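Uncharacterized ATP-binding protein MJ1010 (PDB 3BJO) is of unknown function but probably binds ATP, the part described here being its C-terminal domain, which belongs to a helix-turn-helix-related family. Local coordinates at residues Asp63-Lys67 / Ala68-Tyr72; Asp14-Ser17 / Lys18-Phe22. All blocks are in the same frame, centred on the assembly; numbering follows the deposited sequence.

Interaction 1: Asp63-Lys67 / Ala68-Tyr72. With FMT (formic acid), chain B.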
loop_
_atom_site.group_PDB
_atom_site.type_symbol
_atom_site.label_atom_id
_atom_site.label_comp_id
_atom_site.label_asym_id
_atom_site.label_seq_id
_atom_site.Cartn_x
_atom_site.Cartn_y
_atom_site.Cartn_z
ATOM N N ASP A 63 2.597 -13.072 6.694
ATOM C CA ASP A 63 2.577 -14.425 6.202
ATOM C C ASP A 63 1.512 -14.608 5.111
ATOM O O ASP A 63 1.492 -15.641 4.426
ATOM C CB ASP A 63 2.323 -15.388 7.374
ATOM C CG ASP A 63 3.557 -15.603 8.247
ATOM O OD1 ASP A 63 4.669 -15.205 7.866
ATOM O OD2 ASP A 63 3.416 -16.198 9.314
ATOM N N LYS A 64 0.641 -13.596 4.941
ATOM C CA LYS A 64 -0.364 -13.613 3.861
ATOM C C LYS A 64 0.121 -13.078 2.495
ATOM O O LYS A 64 -0.566 -13.207 1.501
ATOM C CB LYS A 64 -1.621 -12.831 4.302
ATOM C CG LYS A 64 -2.333 -13.517 5.468
ATOM C CD LYS A 64 -3.544 -12.725 5.855
ATOM C CE LYS A 64 -4.414 -13.508 6.803
ATOM N NZ LYS A 64 -5.259 -12.578 7.619
ATOM N N ILE A 65 1.305 -12.499 2.465
ATOM C CA ILE A 65 1.816 -11.703 1.337
ATOM C C ILE A 65 3.293 -12.043 1.066
ATOM O O ILE A 65 4.066 -12.160 2.020
ATOM C CB ILE A 65 1.738 -10.167 1.669
ATOM C CG1 ILE A 65 0.277 -9.742 1.865
ATOM C CG2 ILE A 65 2.345 -9.324 0.492
ATOM C CD1 ILE A 65 0.135 -8.367 2.624
ATOM N N PRO A 66 3.671 -12.254 -0.214
ATOM C CA PRO A 66 5.064 -12.537 -0.471
ATOM C C PRO A 66 5.924 -11.360 -0.045
ATOM O O PRO A 66 5.582 -10.193 -0.316
ATOM C CB PRO A 66 5.143 -12.644 -1.996
ATOM C CG PRO A 66 3.714 -12.975 -2.427
ATOM C CD PRO A 66 2.866 -12.227 -1.450
ATOM N N LYS A 67 7.050 -11.711 0.552
ATOM C CA LYS A 67 8.003 -10.772 1.033
ATOM C C LYS A 67 8.359 -9.763 -0.053
ATOM O O LYS A 67 8.346 -8.584 0.221
ATOM C CB LYS A 67 9.240 -11.454 1.657
ATOM C CG LYS A 67 10.261 -10.411 2.226
ATOM C CD LYS A 67 11.370 -11.068 3.046
ATOM C CE LYS A 67 12.263 -9.992 3.687
ATOM N NZ LYS A 67 13.422 -10.581 4.370
ATOM N N ALA A 68 8.606 -10.213 -1.283
ATOM C CA ALA A 68 8.979 -9.281 -2.353
ATOM C C ALA A 68 7.906 -8.236 -2.519
ATOM O O ALA A 68 8.213 -7.074 -2.723
ATOM C CB ALA A 68 9.163 -10.008 -3.663
ATOM N N VAL A 69 6.642 -8.678 -2.433
ATOM C CA VAL A 69 5.487 -7.762 -2.586
ATOM C C VAL A 69 5.409 -6.763 -1.430
ATOM O O VAL A 69 5.327 -5.555 -1.650
ATOM C CB VAL A 69 4.142 -8.513 -2.730
ATOM C CG1 VAL A 69 2.969 -7.471 -2.749
ATOM C CG2 VAL A 69 4.134 -9.395 -3.960
ATOM N N TYR A 70 5.463 -7.231 -0.178
ATOM C CA TYR A 70 5.345 -6.238 0.881
ATOM C C TYR A 70 6.596 -5.360 1.046
ATOM O O TYR A 70 6.482 -4.206 1.483
ATOM C CB TYR A 70 4.798 -6.828 2.208
ATOM C CG TYR A 70 5.730 -7.757 3.008
ATOM C CD1 TYR A 70 5.448 -9.138 3.137
ATOM C CD2 TYR A 70 6.828 -7.244 3.659
ATOM C CE1 TYR A 70 6.291 -9.977 3.902
ATOM C CE2 TYR A 70 7.669 -8.047 4.417
ATOM C CZ TYR A 70 7.404 -9.401 4.525
ATOM O OH TYR A 70 8.271 -10.146 5.244
ATOM N N VAL A 71 7.789 -5.893 0.747
ATOM C CA VAL A 71 9.005 -5.041 0.724
ATOM C C VAL A 71 8.846 -3.875 -0.280
ATOM O O VAL A 71 9.200 -2.730 0.022
ATOM C CB VAL A 71 10.263 -5.836 0.417
ATOM C CG1 VAL A 71 11.432 -4.903 -0.044
ATOM C CG2 VAL A 71 10.686 -6.627 1.662
ATOM N N TYR A 72 8.307 -4.174 -1.465
ATOM C CA TYR A 72 8.046 -3.121 -2.453
ATOM C C TYR A 72 7.081 -2.093 -1.862
ATOM O O TYR A 72 7.311 -0.896 -1.973
ATOM C CB TYR A 72 7.504 -3.748 -3.765
ATOM C CG TYR A 72 7.143 -2.750 -4.864
ATOM C CD1 TYR A 72 8.126 -2.125 -5.623
ATOM C CD2 TYR A 72 5.816 -2.420 -5.118
ATOM C CE1 TYR A 72 7.778 -1.181 -6.638
ATOM C CE2 TYR A 72 5.469 -1.488 -6.110
ATOM C CZ TYR A 72 6.460 -0.889 -6.853
ATOM O OH TYR A 72 6.095 0.032 -7.795
HETATM C C FMT B . -4.506 -10.745 9.880
HETATM O O1 FMT B . -3.899 -10.762 8.807
HETATM O O2 FMT B . -4.197 -10.040 10.832
#
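The Y70 ring lies against the backbone of the residues that lead into its own helix. Over one face sits K67, whose CA is 3.8 Å from the ring centroid and 25° off its normal, a CH-pi contact displaced toward the rim. At the ring's edge, in its plane, is the carbonyl of I65, with O 3.5 Å from Y70 CD1. A chi1 of 71°, which sets CG between backbone N and carbonyl carbon, folds the ring back over the start of the helix. The extended K67 chain then runs on, CG lying 3.6 Å from Y70 OH; its aliphatic stem passes the hydroxyl end of the ring and carries the ammonium onward.

P66 is the N-cap of helix 67-75. Its carbonyl O accepts Y70 N at 3.0 Å, in the carbonyl plane, and V69 N more weakly, while K67 O takes V71 N at 2.8 Å in a nearly straight bond. Proline here gives up no N-H that the helix would use, and its ring lies alongside V69, CG meeting V69 CG2. Buried I65 forms a hydrophobic staple with Y70 across the cap, I65 CG2 lying 3.9 Å from Y70 CB; CG2 also reaches V69 CB at 3.8 Å, and the side chain continues onto A50 and L88. K64 NZ donates to a formic acid molecule, probably from the crystallisation liquor and also held by E61 N.

Two good backbone bonds and a weak one, with apolar and CH-pi packing, probably set the direction in which the chain enters the helix, with no charged pair joining the two segments.

Interaction 2: Asp14-Ser17 / Lys18-Phe22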
loop_
_atom_site.group_PDB
_atom_site.type_symbol
_atom_site.label_atom_id
_atom_site.label_comp_id
_atom_site.label_asym_id
_atom_site.label_seq_id
_atom_site.Cartn_x
_atom_site.Cartn_y
_atom_site.Cartn_z
ATOM N N ASP A 14 -6.359 13.797 -1.930
ATOM C CA ASP A 14 -4.989 13.788 -2.396
ATOM C C ASP A 14 -4.383 12.385 -2.348
ATOM O O ASP A 14 -3.679 12.007 -3.266
ATOM C CB ASP A 14 -4.144 14.739 -1.528
ATOM C CG ASP A 14 -2.685 14.798 -1.950
ATOM O OD1 ASP A 14 -2.411 15.313 -3.074
ATOM O OD2 ASP A 14 -1.815 14.379 -1.119
ATOM N N GLU A 15 -4.625 11.631 -1.269
ATOM C CA GLU A 15 -3.968 10.364 -1.097
ATOM C C GLU A 15 -4.616 9.372 -2.036
ATOM O O GLU A 15 -3.961 8.486 -2.498
ATOM C CB GLU A 15 -4.051 9.837 0.340
ATOM C CG GLU A 15 -3.528 8.337 0.509
ATOM C CD GLU A 15 -2.130 8.092 -0.096
ATOM O OE1 GLU A 15 -1.305 9.038 -0.109
ATOM O OE2 GLU A 15 -1.869 6.978 -0.604
ATOM N N ILE A 16 -5.906 9.541 -2.318
ATOM C CA ILE A 16 -6.575 8.766 -3.346
ATOM C C ILE A 16 -5.938 8.965 -4.731
ATOM O O ILE A 16 -5.702 7.978 -5.443
ATOM C CB ILE A 16 -8.136 9.006 -3.377
ATOM C CG1 ILE A 16 -8.798 8.296 -2.178
ATOM C CG2 ILE A 16 -8.770 8.475 -4.710
ATOM C CD1 ILE A 16 -10.253 8.628 -1.948
ATOM N N SER A 17 -5.659 10.207 -5.117
ATOM C CA SER A 17 -4.994 10.470 -6.381
ATOM C C SER A 17 -3.625 9.830 -6.372
ATOM O O SER A 17 -3.198 9.261 -7.367
ATOM C CB SER A 17 -4.800 11.981 -6.637
ATOM O OG SER A 17 -6.033 12.640 -6.452
ATOM N N LYS A 18 -2.930 9.931 -5.253
ATOM C CA LYS A 18 -1.597 9.367 -5.152
ATOM C C LYS A 18 -1.605 7.844 -5.302
ATOM O O LYS A 18 -0.764 7.261 -5.983
ATOM C CB LYS A 18 -0.945 9.775 -3.818
ATOM C CG LYS A 18 -0.266 11.139 -3.900
ATOM C CD LYS A 18 0.224 11.660 -2.530
ATOM C CE LYS A 18 0.706 13.108 -2.735
ATOM N NZ LYS A 18 0.727 13.999 -1.506
ATOM N N LEU A 19 -2.529 7.185 -4.629
ATOM C CA LEU A 19 -2.571 5.745 -4.701
ATOM C C LEU A 19 -2.945 5.314 -6.154
ATOM O O LEU A 19 -2.387 4.389 -6.696
ATOM C CB LEU A 19 -3.603 5.211 -3.706
ATOM C CG LEU A 19 -3.629 3.691 -3.771
ATOM C CD1 LEU A 19 -2.271 3.108 -3.284
ATOM C CD2 LEU A 19 -4.865 3.154 -2.959
ATOM N N LYS A 20 -3.887 6.004 -6.770
ATOM C CA LYS A 20 -4.303 5.737 -8.162
ATOM C C LYS A 20 -3.142 5.857 -9.149
ATOM O O LYS A 20 -3.027 5.048 -10.084
ATOM C CB LYS A 20 -5.406 6.719 -8.605
ATOM C CG LYS A 20 -6.788 6.290 -8.182
ATOM C CD LYS A 20 -7.821 7.262 -8.760
ATOM C CE LYS A 20 -9.260 6.749 -8.706
ATOM N NZ LYS A 20 -10.167 7.869 -9.149
ATOM N N ASP A 21 -2.321 6.897 -8.946
ATOM C CA ASP A 21 -1.119 7.089 -9.732
ATOM C C ASP A 21 -0.123 5.939 -9.490
ATOM O O ASP A 21 0.434 5.401 -10.438
ATOM C CB ASP A 21 -0.443 8.418 -9.376
ATOM C CG ASP A 21 -1.124 9.645 -10.038
ATOM O OD1 ASP A 21 -2.223 9.533 -10.649
ATOM O OD2 ASP A 21 -0.544 10.758 -9.944
ATOM N N PHE A 22 0.115 5.601 -8.221
ATOM C CA PHE A 22 0.975 4.462 -7.860
ATOM C C PHE A 22 0.551 3.209 -8.625
ATOM O O PHE A 22 1.387 2.468 -9.183
ATOM C CB PHE A 22 0.902 4.181 -6.327
ATOM C CG PHE A 22 1.502 2.837 -5.911
ATOM C CD1 PHE A 22 2.888 2.651 -5.861
ATOM C CD2 PHE A 22 0.687 1.776 -5.610
ATOM C CE1 PHE A 22 3.424 1.453 -5.480
ATOM C CE2 PHE A 22 1.216 0.520 -5.250
ATOM C CZ PHE A 22 2.596 0.376 -5.167
#
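D14 and K18, one helical turn apart, are joined by a salt bridge in which K18 NZ stands 2.6 Å from D14 OD2 and uses the syn lone pair of that oxygen. D14 places CG anti to the backbone N (chi1 -180°), and the lysine chain, extended beyond CG, reaches back along the helix to meet it. An acid four residues before a lysine gives the classic i to i+4 salt bridge of a helix. With an alanine in the acid's place, the K18 ammonium would probably be left without its carboxylate mate and the long chain freer to swing.

The tight part is the backbone ladder: K18 N to D14 O at 3.0 Å, L19 N to E15 O at 2.9 Å, and two like rungs from K20 to I16 and D21 to S17. Side chains meet more loosely. E15, bent at chi2 (51°), brings OE1 to 3.8 Å from K18 CB, yet OE1 remains 5.5 Å from K18 NZ, a distance at which attraction is probably modest. S17, K20 and D21, all polar, suit the exposed side; S17 OG is bonded to M13 O, which satisfies its hydroxyl against the carbonyl of the preceding turn.

The other side of helix 3-24 faces the protein. There E15 packs on L94, V95 and A98 of helix 93-102 and I16 touches V102, while buried L19 meets L103 just beyond that helix's end.

Interaction 2 comes first along the chain, in the second half of helix 3-24; interaction 1 follows at the entry to helix 67-75, after strand 60-61. Their centres are 21 Å apart, on opposite sides of the chain's centre. Even so, the two interactions touch: Y72 CE2 lies 3.6 Å from F22 CZ, so the aromatic side chains link the two helices. Interaction 1 leans on helix 44-52 and strand 87-90 of the three-stranded sheet, whereas interaction 2 leans on helix 93-102. Helix 3-24 thus meets both helix 67-75 and helix 93-102, consistent with a single compact domain of helix-turn-helix kinship.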